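Local coordinates for protein ATP-dependent RNA helicase HrpB (Escherichia coli, PDB 6EUD) that hydrolyses ATP to ADP and phosphate as a DExH-box NTPase of the DEAH/RHA helicase group and probably acts as an RNA helicase, at residues A[534-540]-A[551-557]. Residue numbers count along the deposited sequence, not the author numbering.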
ATOM      1  N   TRP A 534      -0.288 -16.562 -26.066  1.00 53.23           N
ATOM      2  CA  TRP A 534      -0.548 -16.720 -24.636  1.00 53.75           C
ATOM      3  C   TRP A 534       0.711 -16.962 -23.817  1.00 51.51           C
ATOM      4  O   TRP A 534       1.485 -17.872 -24.114  1.00 52.76           O
ATOM      5  CB  TRP A 534      -1.533 -17.854 -24.409  1.00 55.48           C
ATOM      6  CG  TRP A 534      -2.900 -17.495 -24.795  1.00 56.44           C
ATOM      7  CD1 TRP A 534      -3.464 -17.646 -26.023  1.00 59.41           C
ATOM      8  CD2 TRP A 534      -3.907 -16.921 -23.951  1.00 54.74           C
ATOM      9  NE1 TRP A 534      -4.764 -17.199 -26.000  1.00 59.76           N
ATOM     10  CE2 TRP A 534      -5.060 -16.751 -24.738  1.00 55.81           C
ATOM     11  CE3 TRP A 534      -3.945 -16.541 -22.607  1.00 54.26           C
ATOM     12  CZ2 TRP A 534      -6.242 -16.218 -24.229  1.00 54.99           C
ATOM     13  CZ3 TRP A 534      -5.125 -16.007 -22.100  1.00 54.16           C
ATOM     14  CH2 TRP A 534      -6.255 -15.851 -22.912  1.00 54.53           C
ATOM     15  N   LEU A 535       0.905 -16.140 -22.789  1.00 47.25           N
ATOM     16  CA  LEU A 535       2.055 -16.264 -21.901  1.00 50.62           C
ATOM     17  C   LEU A 535       1.633 -16.253 -20.443  1.00 52.23           C
ATOM     18  O   LEU A 535       0.501 -15.920 -20.120  1.00 41.53           O
ATOM     19  CB  LEU A 535       3.051 -15.129 -22.130  1.00 47.81           C
ATOM     20  CG  LEU A 535       3.518 -14.849 -23.557  1.00 50.38           C
ATOM     21  CD1 LEU A 535       4.323 -13.545 -23.590  1.00 46.04           C
ATOM     22  CD2 LEU A 535       4.325 -16.038 -24.106  1.00 47.54           C
ATOM     23  N   ILE A 536       2.553 -16.634 -19.562  1.00 50.68           N
ATOM     24  CA  ILE A 536       2.421 -16.315 -18.144  1.00 46.51           C
ATOM     25  C   ILE A 536       3.629 -15.461 -17.819  1.00 43.99           C
ATOM     26  O   ILE A 536       4.753 -15.895 -18.047  1.00 46.71           O
ATOM     27  CB  ILE A 536       2.398 -17.561 -17.232  1.00 49.89           C
ATOM     28  CG1 ILE A 536       1.362 -18.577 -17.710  1.00 45.94           C
ATOM     29  CG2 ILE A 536       2.074 -17.133 -15.814  1.00 48.89           C
ATOM     30  CD1 ILE A 536       1.279 -19.780 -16.855  1.00 42.54           C
ATOM     31  N   ALA A 537       3.413 -14.246 -17.331  1.00 40.21           N
ATOM     32  CA  ALA A 537       4.526 -13.336 -17.072  1.00 44.40           C
ATOM     33  C   ALA A 537       4.663 -13.029 -15.592  1.00 39.65           C
ATOM     34  O   ALA A 537       4.140 -12.024 -15.114  1.00 38.75           O
ATOM     35  CB  ALA A 537       4.357 -12.043 -17.863  1.00 40.54           C
ATOM     36  N   PRO A 538       5.382 -13.890 -14.860  1.00 42.94           N
ATOM     37  CA  PRO A 538       5.523 -13.665 -13.420  1.00 45.68           C
ATOM     38  C   PRO A 538       6.327 -12.406 -13.068  1.00 45.07           C
ATOM     39  O   PRO A 538       6.016 -11.762 -12.071  1.00 45.82           O
ATOM     40  CB  PRO A 538       6.235 -14.942 -12.936  1.00 40.44           C
ATOM     41  CG  PRO A 538       6.859 -15.512 -14.113  1.00 44.24           C
ATOM     42  CD  PRO A 538       5.974 -15.176 -15.269  1.00 41.22           C
ATOM     43  N   LEU A 539       7.326 -12.060 -13.871  1.00 46.21           N
ATOM     44  CA  LEU A 539       8.170 -10.906 -13.567  1.00 50.44           C
ATOM     45  C   LEU A 539       7.896  -9.712 -14.495  1.00 51.09           C
ATOM     46  O   LEU A 539       8.076  -9.791 -15.717  1.00 52.07           O
ATOM     47  CB  LEU A 539       9.644 -11.308 -13.645  1.00 55.70           C
ATOM     48  CG  LEU A 539      10.630 -10.476 -12.836  1.00 57.43           C
ATOM     49  CD1 LEU A 539      10.216 -10.441 -11.383  1.00 58.42           C
ATOM     50  CD2 LEU A 539      12.010 -11.057 -12.983  1.00 61.65           C
ATOM     51  N   LEU A 540       7.478  -8.602 -13.892  1.00 50.57           N
ATOM     52  CA  LEU A 540       7.004  -7.430 -14.624  1.00 49.89           C
ATOM     53  C   LEU A 540       7.558  -6.121 -14.091  1.00 51.90           C
ATOM     54  O   LEU A 540       7.490  -5.858 -12.883  1.00 54.13           O
ATOM     55  CB  LEU A 540       5.479  -7.357 -14.572  1.00 47.97           C
ATOM     56  CG  LEU A 540       4.706  -8.488 -15.221  1.00 48.17           C
ATOM     57  CD1 LEU A 540       3.375  -8.693 -14.526  1.00 45.65           C
ATOM     58  CD2 LEU A 540       4.514  -8.164 -16.684  1.00 46.86           C
ATOM     59  N   ILE A 551       7.415  -6.793 -19.756  1.00 61.08           N
ATOM     60  CA  ILE A 551       7.567  -8.192 -19.396  1.00 55.97           C
ATOM     61  C   ILE A 551       9.047  -8.541 -19.327  1.00 56.73           C
ATOM     62  O   ILE A 551       9.759  -8.387 -20.311  1.00 60.36           O
ATOM     63  CB  ILE A 551       6.831  -9.092 -20.402  1.00 50.70           C
ATOM     64  CG1 ILE A 551       5.324  -8.810 -20.334  1.00 45.00           C
ATOM     65  CG2 ILE A 551       7.115 -10.553 -20.130  1.00 49.11           C
ATOM     66  CD1 ILE A 551       4.528  -9.488 -21.428  1.00 46.04           C
ATOM     67  N   LEU A 552       9.503  -8.990 -18.156  1.00 54.54           N
ATOM     68  CA  LEU A 552      10.922  -9.272 -17.935  1.00 50.85           C
ATOM     69  C   LEU A 552      11.219 -10.762 -18.038  1.00 50.68           C
ATOM     70  O   LEU A 552      12.203 -11.155 -18.666  1.00 51.80           O
ATOM     71  CB  LEU A 552      11.370  -8.745 -16.572  1.00 48.85           C
ATOM     72  CG  LEU A 552      11.212  -7.254 -16.263  1.00 49.43           C
ATOM     73  CD1 LEU A 552      11.686  -6.988 -14.856  1.00 45.79           C
ATOM     74  CD2 LEU A 552      11.985  -6.385 -17.269  1.00 47.48           C
ATOM     75  N   LEU A 553      10.378 -11.583 -17.403  1.00 51.70           N
ATOM     76  CA  LEU A 553      10.471 -13.043 -17.507  1.00 52.17           C
ATOM     77  C   LEU A 553       9.097 -13.633 -17.755  1.00 50.90           C
ATOM     78  O   LEU A 553       8.143 -13.348 -17.017  1.00 50.98           O
ATOM     79  CB  LEU A 553      11.076 -13.660 -16.243  1.00 51.65           C
ATOM     80  CG  LEU A 553      12.595 -13.684 -16.127  1.00 53.43           C
ATOM     81  CD1 LEU A 553      12.982 -14.354 -14.813  1.00 50.48           C
ATOM     82  CD2 LEU A 553      13.222 -14.378 -17.323  1.00 48.45           C
ATOM     83  N   ALA A 554       8.982 -14.454 -18.792  1.00 45.40           N
ATOM     84  CA  ALA A 554       7.684 -15.035 -19.128  1.00 44.77           C
ATOM     85  C   ALA A 554       7.841 -16.420 -19.710  1.00 45.85           C
ATOM     86  O   ALA A 554       8.920 -16.804 -20.189  1.00 47.20           O
ATOM     87  CB  ALA A 554       6.920 -14.146 -20.098  1.00 44.65           C
ATOM     88  N   LEU A 555       6.741 -17.157 -19.671  1.00 45.37           N
ATOM     89  CA  LEU A 555       6.698 -18.511 -20.197  1.00 49.95           C
ATOM     90  C   LEU A 555       5.584 -18.584 -21.226  1.00 46.71           C
ATOM     91  O   LEU A 555       4.513 -17.982 -21.032  1.00 45.56           O
ATOM     92  CB  LEU A 555       6.468 -19.530 -19.072  1.00 50.35           C
ATOM     93  CG  LEU A 555       6.728 -20.981 -19.487  1.00 56.45           C
ATOM     94  CD1 LEU A 555       8.229 -21.269 -19.500  1.00 48.75           C
ATOM     95  CD2 LEU A 555       5.969 -21.965 -18.602  1.00 55.99           C
ATOM     96  N   LEU A 556       5.840 -19.291 -22.323  1.00 48.31           N
ATOM     97  CA  LEU A 556       4.822 -19.479 -23.341  1.00 57.72           C
ATOM     98  C   LEU A 556       3.973 -20.672 -22.965  1.00 56.12           C
ATOM     99  O   LEU A 556       4.477 -21.690 -22.498  1.00 54.69           O
ATOM    100  CB  LEU A 556       5.437 -19.657 -24.734  1.00 59.46           C
ATOM    101  CG  LEU A 556       6.064 -20.982 -25.157  1.00 64.16           C
ATOM    102  CD1 LEU A 556       5.050 -21.895 -25.827  1.00 64.18           C
ATOM    103  CD2 LEU A 556       7.242 -20.719 -26.103  1.00 70.45           C
ATOM    104  N   VAL A 557       2.669 -20.523 -23.145  1.00 57.24           N
ATOM    105  CA  VAL A 557       1.717 -21.561 -22.805  1.00 57.35           C
ATOM    106  C   VAL A 557       0.757 -21.787 -23.961  1.00 63.78           C
ATOM    107  O   VAL A 557       0.337 -20.845 -24.634  1.00 67.90           O
ATOM    108  CB  VAL A 557       0.917 -21.206 -21.539  1.00 54.76           C
ATOM    109  CG1 VAL A 557       1.843 -21.116 -20.341  1.00 54.50           C
ATOM    110  CG2 VAL A 557       0.182 -19.904 -21.723  1.00 45.58           C
TER
HETATM  111  O   HOH W   1       0.039 -19.049 -26.879  1.00 44.03           O
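A beta bulge lets a strand take in an extra residue while the pairing on either side goes on, and residues 534-540 and 551-557 do so twice. They pair the fourth and fifth strands of a five-stranded OB-fold barrel: strands 534-542 and 548-552 form an antiparallel hairpin, and strand 554-556 carries its second arm beyond a corner. The axes of strands 534-540 and 554-556 approach to 4.6 Å, with their N-to-C directions at 159°, close to antiparallel. Their pairing is regular at first: Ile536 and Leu555 form a hydrogen-bonded pair, with Ile536 N to Leu555 O at 2.8 Å and Leu555 N to Ile536 O at 2.9 Å, and Val557 N donates to Trp534 O at 3.1 Å. Then comes Pro538, which has no amide hydrogen to give and takes a helical backbone conformation (phi/psi -66/-34°). One bulge separates Ile536 from Leu539. In the second, Leu552 and Leu553 both stand opposite Leu539; Leu552 has a near-helical backbone (-100/-45°), and the chain turns its corner at Leu553. Leu539 O receives Leu552 N at 2.9 Å and, weakly, Leu553 N at 3.4 Å.

Leu535, Leu540 and Ile551 point into the barrel, where Leu540 CD2 lies 3.8 Å from Ile551 CG1; across the interior, Tyr513 touches Leu535 and Ile551, and Leu515 touches Leu540. Ile536, Leu539, Leu553 and Leu555 face outward. Here Leu539 CB packs on Leu553 CB at 3.8 Å, while helix 491-498 packs on Ile536 and Leu555 and helix 433-447 on Leu553. At the open end, a water bridges the gap, accepting from Trp534 N at 2.6 Å and donating to Val557 O at 2.9 Å.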